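Local structure of putative endo-1,4-beta-xylanase (Bacteroides thetaiotaomicron VPI-5482, 5MSX) at residues 38-43 / 47-52; 105-110 / 175-180; 155-160 / 165-170; 264-269 / 312-317. The protein probably hydrolyses glycosidic bonds in plant pectin, as a calcium-binding family 43 glycoside hydrolase linked to arabinan degradation. One frame throughout, in Å; residues are numbered along the deposited sequence.

Contact 1 of 4, residues 38-43 / 47-52. With EDO (1,2-ethanediol), chain G; EDO (1,2-ethanediol), chain V.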
loop_
_atom_site.group_PDB
_atom_site.type_symbol
_atom_site.label_atom_id
_atom_site.label_comp_id
_atom_site.label_asym_id
_atom_site.label_seq_id
_atom_site.Cartn_x
_atom_site.Cartn_y
_atom_site.Cartn_z
ATOM N N SER C 38 17.647 2.713 16.740
ATOM C CA SER C 38 16.860 3.413 15.744
ATOM C C SER C 38 15.906 4.249 16.520
ATOM O O SER C 38 15.049 3.718 17.201
ATOM C CB SER C 38 16.099 2.424 14.854
ATOM O OG SER C 38 17.008 1.726 14.024
ATOM N N ILE C 39 16.111 5.562 16.487
ATOM C CA ILE C 39 15.356 6.483 17.295
ATOM C C ILE C 39 14.575 7.418 16.371
ATOM O O ILE C 39 15.082 7.859 15.332
ATOM C CB ILE C 39 16.281 7.258 18.229
ATOM C CG1 ILE C 39 16.963 6.290 19.235
ATOM C CG2 ILE C 39 15.513 8.364 18.951
ATOM C CD1 ILE C 39 18.247 6.856 19.829
ATOM N N GLN C 40 13.329 7.698 16.736
ATOM C CA GLN C 40 12.438 8.474 15.871
ATOM C C GLN C 40 11.301 9.081 16.672
ATOM O O GLN C 40 10.931 8.556 17.712
ATOM C CB GLN C 40 11.892 7.574 14.724
ATOM C CG GLN C 40 11.058 6.416 15.220
ATOM C CD GLN C 40 10.668 5.410 14.163
ATOM O OE1 GLN C 40 10.915 4.217 14.333
ATOM N NE2 GLN C 40 10.029 5.868 13.074
ATOM N N GLU C 41 10.770 10.197 16.202
ATOM C CA GLU C 41 9.546 10.731 16.736
ATOM C C GLU C 41 8.386 10.235 15.895
ATOM O O GLU C 41 8.438 10.346 14.675
ATOM C CB GLU C 41 9.567 12.243 16.723
ATOM C CG GLU C 41 8.326 12.896 17.303
ATOM C CD GLU C 41 8.437 14.418 17.386
ATOM O OE1 GLU C 41 9.416 14.986 16.862
ATOM O OE2 GLU C 41 7.543 15.052 17.998
ATOM N N ILE C 42 7.362 9.679 16.548
ATOM C CA ILE C 42 6.154 9.233 15.883
ATOM C C ILE C 42 4.961 9.786 16.650
ATOM O O ILE C 42 4.782 9.461 17.820
ATOM C CB ILE C 42 6.009 7.701 15.855
ATOM C CG1 ILE C 42 7.245 7.031 15.268
ATOM C CG2 ILE C 42 4.765 7.285 15.041
ATOM C CD1 ILE C 42 7.188 5.513 15.352
ATOM N N ASN C 43 4.159 10.620 15.994
ATOM C CA ASN C 43 2.964 11.211 16.598
ATOM C C ASN C 43 3.238 11.910 17.934
ATOM O O ASN C 43 2.577 11.655 18.930
ATOM C CB ASN C 43 1.883 10.137 16.785
ATOM C CG ASN C 43 1.508 9.455 15.489
ATOM O OD1 ASN C 43 1.574 10.044 14.389
ATOM N ND2 ASN C 43 1.082 8.229 15.601
ATOM N N TYR C 47 10.519 7.191 20.110
ATOM C CA TYR C 47 10.628 5.755 20.194
ATOM C C TYR C 47 12.090 5.371 19.951
ATOM O O TYR C 47 12.758 5.992 19.100
ATOM C CB TYR C 47 9.782 5.108 19.111
ATOM C CG TYR C 47 8.302 5.241 19.326
ATOM C CD1 TYR C 47 7.645 6.446 19.087
ATOM C CD2 TYR C 47 7.550 4.154 19.792
ATOM C CE1 TYR C 47 6.283 6.564 19.291
ATOM C CE2 TYR C 47 6.184 4.260 19.977
ATOM C CZ TYR C 47 5.569 5.470 19.745
ATOM O OH TYR C 47 4.233 5.543 19.957
ATOM N N CYS C 48 12.570 4.362 20.701
ATOM C CA CYS C 48 13.878 3.770 20.522
ATOM C C CYS C 48 13.760 2.254 20.400
ATOM O O CYS C 48 13.459 1.552 21.372
ATOM C CB CYS C 48 14.820 4.164 21.666
ATOM S SG CYS C 48 16.508 3.454 21.534
ATOM N N TYR C 49 13.969 1.768 19.175
ATOM C CA TYR C 49 14.081 0.371 18.869
ATOM C C TYR C 49 15.577 0.025 18.776
ATOM O O TYR C 49 16.312 0.626 17.989
ATOM C CB TYR C 49 13.454 0.106 17.506
ATOM C CG TYR C 49 11.973 0.449 17.378
ATOM C CD1 TYR C 49 10.983 -0.475 17.768
ATOM C CD2 TYR C 49 11.552 1.649 16.821
ATOM C CE1 TYR C 49 9.629 -0.189 17.621
ATOM C CE2 TYR C 49 10.198 1.939 16.682
ATOM C CZ TYR C 49 9.244 1.015 17.060
ATOM O OH TYR C 49 7.902 1.308 16.917
ATOM N N ALA C 50 16.018 -0.974 19.508
ATOM C CA ALA C 50 17.444 -1.272 19.596
ATOM C C ALA C 50 17.679 -2.752 19.843
ATOM O O ALA C 50 16.731 -3.494 20.138
ATOM C CB ALA C 50 18.082 -0.427 20.697
ATOM N N THR C 51 18.929 -3.176 19.653
ATOM C CA THR C 51 19.403 -4.446 20.179
ATOM C C THR C 51 19.516 -4.313 21.715
ATOM O O THR C 51 20.151 -3.368 22.217
ATOM C CB THR C 51 20.791 -4.781 19.624
ATOM O OG1 THR C 51 20.784 -4.732 18.199
ATOM C CG2 THR C 51 21.300 -6.158 20.135
ATOM N N THR C 52 18.937 -5.259 22.451
ATOM C CA THR C 52 19.130 -5.300 23.878
ATOM C C THR C 52 20.374 -6.175 24.195
ATOM O O THR C 52 20.470 -7.318 23.772
ATOM C CB THR C 52 17.852 -5.768 24.599
ATOM O OG1 THR C 52 16.775 -4.834 24.338
ATOM C CG2 THR C 52 18.119 -5.874 26.118
HETATM C C1 EDO G . 2.518 8.499 10.675
HETATM O O1 EDO G . 3.153 8.067 11.872
HETATM C C2 EDO G . 1.595 9.617 11.101
HETATM O O2 EDO G . 0.746 9.171 12.176
HETATM C C1 EDO V . 13.314 10.498 11.816
HETATM O O1 EDO V . 14.124 11.689 11.823
HETATM C C2 EDO V . 12.011 10.716 12.556
HETATM O O2 EDO V . 12.203 11.504 13.738
#

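Contact 2 of 4, residues 105-110 / 175-180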
loop_
_atom_site.group_PDB
_atom_site.type_symbol
_atom_site.label_atom_id
_atom_site.label_comp_id
_atom_site.label_asym_id
_atom_site.label_seq_id
_atom_site.Cartn_x
_atom_site.Cartn_y
_atom_site.Cartn_z
ATOM N N TYR C 105 5.851 -0.737 9.364
ATOM C CA TYR C 105 6.753 -1.832 9.012
ATOM C C TYR C 105 8.109 -1.671 9.757
ATOM O O TYR C 105 8.580 -0.558 9.956
ATOM C CB TYR C 105 6.996 -1.856 7.516
ATOM C CG TYR C 105 5.775 -2.115 6.675
ATOM C CD1 TYR C 105 4.901 -1.063 6.320
ATOM C CD2 TYR C 105 5.496 -3.393 6.199
ATOM C CE1 TYR C 105 3.781 -1.295 5.531
ATOM C CE2 TYR C 105 4.362 -3.640 5.416
ATOM C CZ TYR C 105 3.518 -2.593 5.088
ATOM O OH TYR C 105 2.424 -2.838 4.325
ATOM N N ILE C 106 8.710 -2.788 10.152
ATOM C CA ILE C 106 10.010 -2.788 10.774
ATOM C C ILE C 106 10.799 -3.964 10.228
ATOM O O ILE C 106 10.217 -4.982 9.840
ATOM C CB ILE C 106 9.869 -2.767 12.314
ATOM C CG1 ILE C 106 11.153 -2.236 12.974
ATOM C CG2 ILE C 106 9.432 -4.133 12.844
ATOM C CD1 ILE C 106 10.921 -1.746 14.385
ATOM N N TYR C 107 12.117 -3.803 10.125
ATOM C CA TYR C 107 12.967 -4.764 9.445
ATOM C C TYR C 107 14.178 -5.198 10.327
ATOM O O TYR C 107 15.315 -4.770 10.103
ATOM C CB TYR C 107 13.412 -4.204 8.115
ATOM C CG TYR C 107 12.272 -3.719 7.234
ATOM C CD1 TYR C 107 11.667 -2.491 7.465
ATOM C CD2 TYR C 107 11.789 -4.493 6.179
ATOM C CE1 TYR C 107 10.626 -2.035 6.675
ATOM C CE2 TYR C 107 10.745 -4.039 5.368
ATOM C CZ TYR C 107 10.174 -2.801 5.628
ATOM O OH TYR C 107 9.146 -2.307 4.880
ATOM N N PRO C 108 13.924 -6.055 11.326
ATOM C CA PRO C 108 15.001 -6.481 12.226
ATOM C C PRO C 108 15.805 -7.657 11.706
ATOM O O PRO C 108 15.453 -8.274 10.687
ATOM C CB PRO C 108 14.253 -6.802 13.510
ATOM C CG PRO C 108 12.939 -7.308 13.030
ATOM C CD PRO C 108 12.601 -6.472 11.833
ATOM N N THR C 109 16.929 -7.929 12.372
ATOM C CA THR C 109 17.784 -9.060 12.023
ATOM C C THR C 109 17.585 -10.139 13.079
ATOM O O THR C 109 17.983 -9.971 14.225
ATOM C CB THR C 109 19.227 -8.619 11.882
ATOM O OG1 THR C 109 19.289 -7.661 10.826
ATOM C CG2 THR C 109 20.168 -9.787 11.557
ATOM N N ILE C 110 16.910 -11.224 12.686
ATOM C CA ILE C 110 16.437 -12.234 13.648
ATOM C C ILE C 110 17.184 -13.527 13.370
ATOM O O ILE C 110 17.182 -14.035 12.241
ATOM C CB ILE C 110 14.903 -12.386 13.621
ATOM C CG1 ILE C 110 14.240 -11.005 13.753
ATOM C CG2 ILE C 110 14.423 -13.291 14.754
ATOM C CD1 ILE C 110 12.731 -10.991 13.982
ATOM N N ALA C 175 18.925 -1.630 -2.605
ATOM C CA ALA C 175 17.976 -2.027 -3.639
ATOM C C ALA C 175 16.655 -1.288 -3.425
ATOM O O ALA C 175 16.311 -0.948 -2.281
ATOM C CB ALA C 175 17.742 -3.525 -3.565
ATOM N N LYS C 176 15.893 -1.075 -4.501
ATOM C CA LYS C 176 14.520 -0.579 -4.362
ATOM C C LYS C 176 13.645 -1.580 -3.614
ATOM O O LYS C 176 13.907 -2.782 -3.622
ATOM C CB LYS C 176 13.887 -0.260 -5.713
ATOM C CG LYS C 176 14.549 0.917 -6.405
ATOM C CD LYS C 176 13.843 1.271 -7.705
ATOM C CE LYS C 176 14.422 2.547 -8.251
ATOM N NZ LYS C 176 13.980 2.737 -9.651
ATOM N N LEU C 177 12.612 -1.054 -2.973
ATOM C CA LEU C 177 11.624 -1.826 -2.262
ATOM C C LEU C 177 10.279 -1.538 -2.928
ATOM O O LEU C 177 9.960 -0.382 -3.243
ATOM C CB LEU C 177 11.625 -1.378 -0.809
ATOM C CG LEU C 177 11.015 -2.210 0.302
ATOM C CD1 LEU C 177 11.634 -3.623 0.366
ATOM C CD2 LEU C 177 11.171 -1.474 1.643
ATOM N N ASN C 178 9.489 -2.580 -3.157
ATOM C CA ASN C 178 8.148 -2.415 -3.764
ATOM C C ASN C 178 7.152 -1.741 -2.832
ATOM O O ASN C 178 7.381 -1.673 -1.628
ATOM C CB ASN C 178 7.600 -3.775 -4.225
ATOM C CG ASN C 178 8.478 -4.433 -5.276
ATOM O OD1 ASN C 178 8.414 -5.635 -5.491
ATOM N ND2 ASN C 178 9.298 -3.649 -5.932
ATOM N N GLU C 179 6.018 -1.297 -3.386
ATOM C CA GLU C 179 4.967 -0.606 -2.614
ATOM C C GLU C 179 4.344 -1.452 -1.534
ATOM O O GLU C 179 3.870 -0.916 -0.534
ATOM C CB GLU C 179 3.827 -0.076 -3.498
ATOM C CG GLU C 179 4.268 0.785 -4.672
ATOM C CD GLU C 179 4.379 -0.027 -5.948
ATOM O OE1 GLU C 179 5.367 -0.799 -6.078
ATOM O OE2 GLU C 179 3.467 0.093 -6.803
ATOM N N ASP C 180 4.331 -2.765 -1.722
ATOM C CA ASP C 180 3.968 -3.674 -0.631
ATOM C C ASP C 180 4.979 -3.632 0.574
ATOM O O ASP C 180 4.699 -4.211 1.619
ATOM C CB ASP C 180 3.773 -5.127 -1.145
ATOM C CG ASP C 180 5.066 -5.768 -1.683
ATOM O OD1 ASP C 180 6.167 -5.215 -1.515
ATOM O OD2 ASP C 180 4.979 -6.840 -2.303
HETATM O O HOH W 1 2.519 -5.006 2.624
#

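Contact 3 of 4, residues 155-160 / 165-170. With EDO (1,2-ethanediol), chain X.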
loop_
_atom_site.group_PDB
_atom_site.type_symbol
_atom_site.label_atom_id
_atom_site.label_comp_id
_atom_site.label_asym_id
_atom_site.label_seq_id
_atom_site.Cartn_x
_atom_site.Cartn_y
_atom_site.Cartn_z
ATOM N N ALA C 155 19.216 -3.696 8.426
ATOM C CA ALA C 155 18.380 -2.994 7.428
ATOM C C ALA C 155 18.119 -1.543 7.828
ATOM O O ALA C 155 17.916 -1.236 8.999
ATOM C CB ALA C 155 17.056 -3.684 7.213
ATOM N N GLU C 156 18.107 -0.687 6.818
ATOM C CA GLU C 156 17.767 0.739 6.939
ATOM C C GLU C 156 16.839 1.091 5.756
ATOM O O GLU C 156 17.174 0.804 4.592
ATOM C CB GLU C 156 19.074 1.536 6.888
ATOM C CG GLU C 156 18.988 3.042 6.736
ATOM C CD GLU C 156 18.611 3.764 8.028
ATOM O OE1 GLU C 156 18.120 3.069 8.965
ATOM O OE2 GLU C 156 18.798 5.030 8.074
ATOM N N ILE C 157 15.685 1.703 6.057
ATOM C CA ILE C 157 14.666 2.018 5.040
ATOM C C ILE C 157 14.633 3.510 4.712
ATOM O O ILE C 157 14.751 4.349 5.611
ATOM C CB ILE C 157 13.287 1.540 5.515
ATOM C CG1 ILE C 157 13.340 0.062 5.940
ATOM C CG2 ILE C 157 12.203 1.713 4.448
ATOM C CD1 ILE C 157 13.578 -0.947 4.828
ATOM N N PHE C 158 14.523 3.841 3.428
ATOM C CA PHE C 158 14.294 5.218 3.003
ATOM C C PHE C 158 13.102 5.307 2.030
ATOM O O PHE C 158 13.016 4.517 1.081
ATOM C CB PHE C 158 15.526 5.775 2.328
ATOM C CG PHE C 158 15.342 7.178 1.809
ATOM C CD1 PHE C 158 15.197 8.252 2.703
ATOM C CD2 PHE C 158 15.297 7.434 0.435
ATOM C CE1 PHE C 158 15.036 9.547 2.226
ATOM C CE2 PHE C 158 15.121 8.734 -0.052
ATOM C CZ PHE C 158 14.987 9.788 0.847
ATOM N N VAL C 159 12.198 6.267 2.241
ATOM C CA VAL C 159 11.103 6.536 1.243
ATOM C C VAL C 159 11.317 7.932 0.670
ATOM O O VAL C 159 11.316 8.906 1.414
ATOM C CB VAL C 159 9.695 6.431 1.864
ATOM C CG1 VAL C 159 8.609 6.565 0.796
ATOM C CG2 VAL C 159 9.538 5.107 2.614
ATOM N N ASP C 160 11.520 8.037 -0.637
ATOM C CA ASP C 160 11.848 9.327 -1.239
ATOM C C ASP C 160 10.551 10.150 -1.439
ATOM O O ASP C 160 9.429 9.630 -1.238
ATOM C CB ASP C 160 12.640 9.117 -2.555
ATOM C CG ASP C 160 13.584 10.260 -2.894
ATOM O OD1 ASP C 160 13.558 11.336 -2.241
ATOM O OD2 ASP C 160 14.393 10.067 -3.838
ATOM N N ALA C 165 10.453 3.633 -2.365
ATOM C CA ALA C 165 11.101 3.096 -1.176
ATOM C C ALA C 165 12.382 2.331 -1.544
ATOM O O ALA C 165 12.487 1.766 -2.632
ATOM C CB ALA C 165 10.135 2.221 -0.394
ATOM N N TYR C 166 13.346 2.336 -0.609
ATOM C CA TYR C 166 14.660 1.698 -0.738
ATOM C C TYR C 166 15.026 1.004 0.561
ATOM O O TYR C 166 14.701 1.484 1.654
ATOM C CB TYR C 166 15.773 2.718 -1.048
ATOM C CG TYR C 166 15.592 3.522 -2.299
ATOM C CD1 TYR C 166 14.833 4.673 -2.301
ATOM C CD2 TYR C 166 16.197 3.136 -3.485
ATOM C CE1 TYR C 166 14.643 5.406 -3.470
ATOM C CE2 TYR C 166 16.036 3.860 -4.649
ATOM C CZ TYR C 166 15.251 4.993 -4.643
ATOM O OH TYR C 166 15.118 5.718 -5.796
ATOM N N VAL C 167 15.718 -0.122 0.437
ATOM C CA VAL C 167 16.283 -0.818 1.581
ATOM C C VAL C 167 17.811 -0.793 1.441
ATOM O O VAL C 167 18.345 -1.130 0.397
ATOM C CB VAL C 167 15.697 -2.241 1.777
ATOM C CG1 VAL C 167 15.886 -3.149 0.553
ATOM C CG2 VAL C 167 16.274 -2.853 3.052
ATOM N N PHE C 168 18.480 -0.304 2.481
ATOM C CA PHE C 168 19.931 -0.304 2.617
ATOM C C PHE C 168 20.328 -1.361 3.648
ATOM O O PHE C 168 19.679 -1.493 4.657
ATOM C CB PHE C 168 20.397 1.059 3.145
ATOM C CG PHE C 168 20.242 2.181 2.176
ATOM C CD1 PHE C 168 19.059 2.900 2.112
ATOM C CD2 PHE C 168 21.286 2.529 1.328
ATOM C CE1 PHE C 168 18.914 3.949 1.215
ATOM C CE2 PHE C 168 21.153 3.586 0.415
ATOM C CZ PHE C 168 19.967 4.293 0.372
ATOM N N TRP C 169 21.377 -2.120 3.403
ATOM C CA TRP C 169 21.821 -3.074 4.415
ATOM C C TRP C 169 23.338 -3.189 4.456
ATOM O O TRP C 169 24.011 -2.456 3.775
ATOM C CB TRP C 169 21.066 -4.431 4.321
ATOM C CG TRP C 169 21.324 -5.323 3.144
ATOM C CD1 TRP C 169 22.152 -6.445 3.115
ATOM C CD2 TRP C 169 20.700 -5.253 1.846
ATOM N NE1 TRP C 169 22.088 -7.041 1.867
ATOM C CE2 TRP C 169 21.205 -6.339 1.076
ATOM C CE3 TRP C 169 19.802 -4.361 1.249
ATOM C CZ2 TRP C 169 20.833 -6.549 -0.265
ATOM C CZ3 TRP C 169 19.425 -4.572 -0.085
ATOM C CH2 TRP C 169 19.943 -5.669 -0.827
ATOM N N GLY C 170 23.867 -4.046 5.318
ATOM C CA GLY C 170 25.317 -4.103 5.545
ATOM C C GLY C 170 26.103 -4.462 4.305
ATOM O O GLY C 170 25.546 -4.988 3.313
HETATM C C1 EDO X . 12.694 12.726 2.520
HETATM O O1 EDO X . 13.391 12.709 3.773
HETATM C C2 EDO X . 11.411 11.933 2.696
HETATM O O2 EDO X . 10.773 11.727 1.432
HETATM O O HOH W 2 14.039 8.134 -5.539
#

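Contact 4 of 4, residues 264-269 / 312-317. With EDO (1,2-ethanediol), chain V; EDO (1,2-ethanediol), chain B.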
loop_
_atom_site.group_PDB
_atom_site.type_symbol
_atom_site.label_atom_id
_atom_site.label_comp_id
_atom_site.label_asym_id
_atom_site.label_seq_id
_atom_site.Cartn_x
_atom_site.Cartn_y
_atom_site.Cartn_z
ATOM N N PHE C 264 18.465 11.223 13.458
ATOM C CA PHE C 264 17.085 11.649 13.515
ATOM C C PHE C 264 16.973 13.167 13.746
ATOM O O PHE C 264 17.911 13.812 14.203
ATOM C CB PHE C 264 16.305 10.864 14.597
ATOM C CG PHE C 264 16.650 11.263 15.992
ATOM C CD1 PHE C 264 17.736 10.713 16.629
ATOM C CD2 PHE C 264 15.895 12.236 16.655
ATOM C CE1 PHE C 264 18.073 11.103 17.930
ATOM C CE2 PHE C 264 16.220 12.654 17.941
ATOM C CZ PHE C 264 17.309 12.086 18.583
ATOM N N HIS C 265 15.801 13.701 13.419
ATOM C CA HIS C 265 15.439 15.054 13.738
ATOM C C HIS C 265 13.992 15.052 14.215
ATOM O O HIS C 265 13.169 14.397 13.612
ATOM C CB HIS C 265 15.650 15.986 12.526
ATOM C CG HIS C 265 14.716 15.760 11.381
ATOM N ND1 HIS C 265 13.545 16.473 11.226
ATOM C CD2 HIS C 265 14.821 14.978 10.282
ATOM C CE1 HIS C 265 12.944 16.108 10.107
ATOM N NE2 HIS C 265 13.699 15.203 9.514
ATOM N N PRO C 266 13.695 15.758 15.316
ATOM C CA PRO C 266 12.294 15.915 15.731
ATOM C C PRO C 266 11.456 16.538 14.608
ATOM O O PRO C 266 11.919 17.452 13.939
ATOM C CB PRO C 266 12.375 16.871 16.925
ATOM C CG PRO C 266 13.752 16.672 17.467
ATOM C CD PRO C 266 14.627 16.348 16.287
ATOM N N GLU C 267 10.253 16.018 14.406
ATOM C CA GLU C 267 9.367 16.485 13.337
ATOM C C GLU C 267 9.207 18.020 13.331
ATOM O O GLU C 267 9.124 18.651 14.376
ATOM C CB GLU C 267 7.995 15.777 13.445
ATOM C CG GLU C 267 6.990 16.056 12.326
ATOM C CD GLU C 267 7.411 15.573 10.937
ATOM O OE1 GLU C 267 8.593 15.226 10.698
ATOM O OE2 GLU C 267 6.535 15.559 10.048
ATOM N N GLY C 268 9.190 18.609 12.143
ATOM C CA GLY C 268 9.073 20.063 12.017
ATOM C C GLY C 268 10.281 20.877 12.472
ATOM O O GLY C 268 10.127 22.073 12.667
ATOM N N THR C 269 11.472 20.267 12.646
ATOM C CA THR C 269 12.701 21.021 12.993
ATOM C C THR C 269 13.834 20.724 12.015
ATOM O O THR C 269 13.780 19.740 11.270
ATOM C CB THR C 269 13.221 20.710 14.409
ATOM O OG1 THR C 269 13.798 19.385 14.453
ATOM C CG2 THR C 269 12.095 20.834 15.447
ATOM N N GLY C 312 19.775 16.539 26.719
ATOM C CA GLY C 312 18.666 17.043 27.558
ATOM C C GLY C 312 17.322 16.780 26.920
ATOM O O GLY C 312 17.173 15.853 26.081
ATOM N N ALA C 313 16.349 17.600 27.296
ATOM C CA ALA C 313 14.986 17.451 26.817
ATOM C C ALA C 313 14.820 18.084 25.432
ATOM O O ALA C 313 15.253 19.204 25.205
ATOM C CB ALA C 313 13.990 18.079 27.815
ATOM N N LEU C 314 14.182 17.358 24.518
ATOM C CA LEU C 314 13.899 17.838 23.178
ATOM C C LEU C 314 12.443 18.261 23.022
ATOM O O LEU C 314 12.039 18.675 21.938
ATOM C CB LEU C 314 14.256 16.760 22.151
ATOM C CG LEU C 314 15.732 16.307 22.152
ATOM C CD1 LEU C 314 16.002 15.408 20.954
ATOM C CD2 LEU C 314 16.661 17.518 22.151
ATOM N N LYS C 315 11.665 18.164 24.097
ATOM C CA LYS C 315 10.307 18.685 24.145
ATOM C C LYS C 315 9.998 19.136 25.574
ATOM O O LYS C 315 10.370 18.445 26.529
ATOM C CB LYS C 315 9.313 17.596 23.781
ATOM C CG LYS C 315 9.158 17.310 22.312
ATOM C CD LYS C 315 8.206 16.133 22.154
ATOM C CE LYS C 315 8.042 15.694 20.716
ATOM N NZ LYS C 315 7.459 16.779 19.896
ATOM N N LYS C 316 9.306 20.270 25.704
ATOM C CA LYS C 316 8.804 20.754 26.988
ATOM C C LYS C 316 7.551 19.973 27.327
ATOM O O LYS C 316 6.558 20.121 26.630
ATOM C CB LYS C 316 8.463 22.238 26.897
ATOM N N VAL C 317 7.600 19.114 28.349
ATOM C CA VAL C 317 6.390 18.475 28.918
ATOM C C VAL C 317 6.362 18.649 30.432
ATOM O O VAL C 317 7.392 18.863 31.066
ATOM C CB VAL C 317 6.233 16.968 28.578
ATOM C CG1 VAL C 317 6.300 16.743 27.080
ATOM C CG2 VAL C 317 7.257 16.111 29.301
HETATM C C1 EDO V . 13.314 10.498 11.816
HETATM O O1 EDO V . 14.124 11.689 11.823
HETATM C C2 EDO V . 12.011 10.716 12.556
HETATM O O2 EDO V . 12.203 11.504 13.738
HETATM C C1 EDO B . 13.724 20.687 19.984
HETATM O O1 EDO B . 13.352 19.460 19.320
HETATM C C2 EDO B . 15.246 20.805 20.010
HETATM O O2 EDO B . 15.804 20.108 18.872
#

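Contact 1 of 4, residues 38-43 / 47-52
I42 lies across the ring of Y47 at about a right angle, and the two make a snug apolar contact. Its CD1 methyl sits over one ring face, 4.2 Å from the centroid and offset toward the rim, as a CH-pi contact, while I42 CB comes within 3.6 Å of Y47 CE1. With CG1 anti to the carbonyl carbon (chi1 -53°), the longer branch reaches over the ring, a task suited to a beta-branched isoleucine, which sits well in a strand and holds that branch in a fixed direction. Replacing I42 with a serine would remove the branch and would probably open a gap over this face of Y47, costing the CH-pi contact. Further along, Q40 OE1 approaches the edge of the Y49 ring, 3.3 Å from Y49 CE2, although its hydrogen bond goes to A97 N. On the opposite side of the sheet I39 CG1 meets C48 SG at 3.7 Å, two compact apolar groups. S38-Y49 and Q40-Y47 are hydrogen-bonded pairs; the bond from Y47 N to Q40 O measures 2.8 Å. The looser side is that of E41 and N43: E41 turns from the second strand toward K315 and E267, its backbone N donates to an ethanediol, and exposed N43 accepts a bond from another through OD1. This is an antiparallel beta hairpin, consistent with a blade of family 43's five-bladed propeller, with S38 close to calcium and D36, the predicted proton acceptor.

Contact 2 of 4, residues 105-110 / 175-180
Y107 and L177 extend toward each other from opposite directions and meet at their far ends, with L177 CD2 3.9 Å from Y107 OH and 4.3 Å from Y107 CZ. The backbones stay well apart, so long side chains are needed to span the distance. L177 manages this by stretching: CG is anti to the backbone N (chi1 -162°), and CD2 is in turn anti to CA, which makes this methyl the tip of an extended chain. In Y107 the ring carbon CG is anti to the carbonyl carbon (chi1 -53°), which sends the phenol toward the other segment. Its hydroxyl bonds to M181 O, so the apolar methyl of L177 packs beside a polar atom that is already satisfied. Strands 103-106 and 173-177, at whose ends the touching residues lie, belong to different antiparallel sheets, and the contact therefore links what are probably two blades of the family's beta-propeller. Y105 takes nearly the same rotamer as Y107, but its hydroxyl stops 3.8 Å from D180 O, too far for a direct bond. A water fills the step, lying 2.8 Å from Y105 OH and donating to D180 O. N101 ND2 also bonds to Y105 OH, giving the phenol two polar partners. D180, whose CB points away from 105-110, has its carboxylate engaged by T183 OG1 and I182 N.

Contact 3 of 4, residues 155-160 / 165-170
F158 and Y166 run side by side, pointing the same way from facing positions on two antiparallel strands. Followed outward, F158 first presents CB to the neighbouring F168 ring, 4.0 Å from F168 CE1 and at that ring's edge. Its CG is anti to the backbone N (chi1 178°), which carries the ring alongside Y166: F158 CD2 lies 3.9 Å from Y166 CD1. At the far side F158 CE1 is 3.9 Å from O1 of an ethanediol, and F158 CZ is 4.1 Å from that molecule's C1. F204 meets F158 edge-to-face and stacks on F168, so flat aromatic residues suit this layer. An alanine at F158 would remove the ring, and F204 would probably lose its edge-to-face partner while Y166 would be left with a gap at its flank. The other side of the sheet is aliphatic, with I157 CD1 packing 3.7 Å from V167 CG2. Two hydrogen-bonded pairs, E156-F168 and F158-Y166, hold the strands; the bond from F168 N to E156 O is 2.7 Å long and nearly straight at 174°. Near the turn a water joins D160 OD2 to Y166 OH; OD2 is also hydrogen-bonded to Y211 OH, while D160 OD1 makes a salt bridge with K206. The two strands form a beta hairpin that opens a four-stranded antiparallel sheet, consistent with a propeller blade, beginning just after D154, predicted to tune the catalytic acid.

Contact 4 of 4, residues 264-269 / 312-317
L314 makes all the apolar contact here, through a single methyl. Its CD1 reaches the edge of the F264 ring, 4.1 Å from F264 CE2, and also comes 4.3 Å from P266 CG. The chain is extended, with CD1 anti to CA (chi2 -171°), so a leucine is long enough to touch both the flat ring and the rigid proline, whose side chains face it. The polar interactions lie mostly within 264-269. P266 to T269 is a type II beta turn, in which P266 O receives T269 N at 3.1 Å and T269 OG1 at 2.7 Å. The threonine thus grips the same carbonyl twice, and G268 occupies the position with positive phi (69°), which a residue without a side chain adopts easily. Charge enters through K315, whose NZ forms a salt bridge with E41 OE2. Two ethanediols, probably from the crystallisation liquor, line the margin: O1 of one bonds to L314 O at 3.0 Å and touches P266 CG, and the other is held by H265 N and H265 O. Within the fold, F264 ends strand 261-264 and bonds through its backbone to Y273 of strand 272-278, whose side chain also touches L314, while F46 of strand 45-52 packs against L314 from the neighbouring hairpin.

How the contacts relate
From the N terminus, contact 1 closes a tight turn between strands 37-42 and 45-52. Contact 2 then closes a much longer loop of 64 residues, and contact 3, a hairpin, is nested inside it. Their centres lie about 7 Å apart: strand 165-169 pairs with strand 173-177, and Y107 packs on I157, so the sheet holding 103-106 and the four-stranded sheet that runs from 156-159 to 187-190 are tied together. Y49 of contact 1 reaches I106 of contact 2. Contact 4 follows in series, closing a loop of 42 residues, and bears on contact 1 where E41 OE1 takes a probable hydrogen bond from E267 N. Contacts 2 and 4 do not touch, their centres lying about 27 Å apart.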